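Local coordinates for uncharacterized protein MJ0327 (Methanocaldococcus jannaschii DSM 2661, PDB 2QTD) that is of unknown function but resembles dinitrogenase iron-molybdenum cofactor proteins with a ribonuclease H-like fold, and so possibly binds or handles such a cofactor, at residues S17-F20 and E21-K24. Numbering follows the deposited sequence. Where two conformers were deposited one is given.
Sequences SNSF and EDCK
Ser19 OG accepts two backbone N-H groups from the residues that follow it: Asp22 N at 2.9 Å, and Glu21 N more weakly at 3.2 Å. In exchange, Asp22 OD1 accepts the N-H of Ser19 N at 2.9 Å, and the two reciprocal bonds make a capping box. Here the box starts a single helix-like turn in the loop between strands 5-11 and 25-32 of the ribonuclease H-like fold, with no regular helix following; the bond from Cys23 N to Ser19 O within that turn is weak. A chi1 of 80° places Ser19 OG between its own backbone N and carbonyl carbon, facing the amides of Glu21 and Asp22. Ser19 N meets Asp22 OD1 from above the carboxylate plane, 47° out of it. Within the first half, Ser17 OG donates to Ser19 O at 2.7 Å, while Cys23 CB packs against that hydroxyl.

Glu21 bends at chi2 and crosses Phe20 at about a right angle, its OE2 lying at the ring edge, 3.8 Å from Phe20 CD2, with the carboxylate turned 59° from the ring. The same oxygen receives Ser66 N and Asn69 ND2 at the beginning of helix 67-74, against which Phe20 also packs, meeting Phe73 edge-to-face. With Glu21 cut back to an alanine, the two donors would probably lose their shared acceptor and the tie from loop to helix 67-74 would be weakened. On the other flank one water bridges Asn18 N and Asp22 OD2, accepting from Asn18 N at 2.7 Å and donating to Asp22 OD2 at 2.8 Å.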
loop_
_atom_site.group_PDB
_atom_site.type_symbol
_atom_site.label_atom_id
_atom_site.label_comp_id
_atom_site.label_asym_id
_atom_site.label_seq_id
_atom_site.Cartn_x
_atom_site.Cartn_y
_atom_site.Cartn_z
ATOM N N SER A 17 -7.631 -2.416 -5.431
ATOM C CA SER A 17 -7.692 -2.233 -6.868
ATOM C C SER A 17 -6.830 -3.271 -7.591
ATOM O O SER A 17 -5.967 -3.914 -6.994
ATOM C CB SER A 17 -7.178 -0.852 -7.270
ATOM O OG SER A 17 -5.817 -0.747 -6.859
ATOM N N ASN A 18 -7.027 -3.324 -8.902
ATOM C CA ASN A 18 -6.248 -4.240 -9.749
ATOM C C ASN A 18 -4.773 -3.875 -9.834
ATOM O O ASN A 18 -3.936 -4.773 -9.991
ATOM C CB ASN A 18 -6.816 -4.301 -11.163
ATOM C CG ASN A 18 -8.188 -4.989 -11.246
ATOM O OD1 ASN A 18 -8.681 -5.589 -10.295
ATOM N ND2 ASN A 18 -8.803 -4.899 -12.418
ATOM N N SER A 19 -4.458 -2.582 -9.742
ATOM C CA SER A 19 -3.070 -2.110 -9.745
ATOM C C SER A 19 -2.856 -0.851 -8.938
ATOM O O SER A 19 -3.806 -0.121 -8.558
ATOM C CB SER A 19 -2.601 -1.916 -11.201
ATOM O OG SER A 19 -3.043 -0.712 -11.749
ATOM N N PHE A 20 -1.579 -0.616 -8.652
ATOM C CA PHE A 20 -1.118 0.602 -8.032
ATOM C C PHE A 20 -1.503 1.774 -8.908
ATOM O O PHE A 20 -1.860 2.845 -8.382
ATOM C CB PHE A 20 0.414 0.512 -7.830
ATOM C CG PHE A 20 1.016 1.658 -7.105
ATOM C CD1 PHE A 20 1.004 1.682 -5.722
ATOM C CD2 PHE A 20 1.618 2.703 -7.785
ATOM C CE1 PHE A 20 1.613 2.718 -5.019
ATOM C CE2 PHE A 20 2.194 3.745 -7.096
ATOM C CZ PHE A 20 2.175 3.766 -5.718
ATOM N N GLU A 21 -1.457 1.579 -10.220
ATOM C CA GLU A 21 -1.678 2.668 -11.174
ATOM C C GLU A 21 -3.162 2.997 -11.370
ATOM O O GLU A 21 -3.497 4.155 -11.538
ATOM C CB GLU A 21 -0.997 2.369 -12.518
ATOM C CG GLU A 21 0.534 2.313 -12.422
ATOM C CD GLU A 21 1.073 1.042 -11.767
ATOM O OE1 GLU A 21 0.407 0.003 -11.795
ATOM O OE2 GLU A 21 2.166 1.096 -11.177
ATOM N N ASP A 22 -4.041 1.989 -11.342
ATOM C CA ASP A 22 -5.442 2.167 -11.692
ATOM C C ASP A 22 -6.350 2.548 -10.515
ATOM O O ASP A 22 -7.537 2.842 -10.721
ATOM C CB ASP A 22 -5.953 0.928 -12.463
ATOM C CG ASP A 22 -6.692 -0.104 -11.604
ATOM O OD1 ASP A 22 -6.261 -0.461 -10.522
ATOM O OD2 ASP A 22 -7.733 -0.615 -12.064
ATOM N N CYS A 23 -5.802 2.553 -9.299
ATOM C CA CYS A 23 -6.640 2.771 -8.112
ATOM C C CYS A 23 -7.348 4.129 -8.103
ATOM O O CYS A 23 -6.943 5.082 -8.791
ATOM C CB CYS A 23 -5.875 2.542 -6.820
ATOM S SG CYS A 23 -4.582 3.692 -6.407
ATOM N N LYS A 24 -8.459 4.172 -7.390
ATOM C CA LYS A 24 -9.134 5.465 -7.129
ATOM C C LYS A 24 -8.364 6.289 -6.128
ATOM O O LYS A 24 -8.213 7.513 -6.282
ATOM C CB LYS A 24 -10.597 5.218 -6.696
ATOM C CG LYS A 24 -11.404 6.477 -6.331
ATOM C CD LYS A 24 -11.613 7.397 -7.560
ATOM C CE LYS A 24 -12.162 8.803 -7.191
ATOM N NZ LYS A 24 -12.470 9.580 -8.434
HETATM O O HOH W 1 -9.092 -1.934 -10.065
#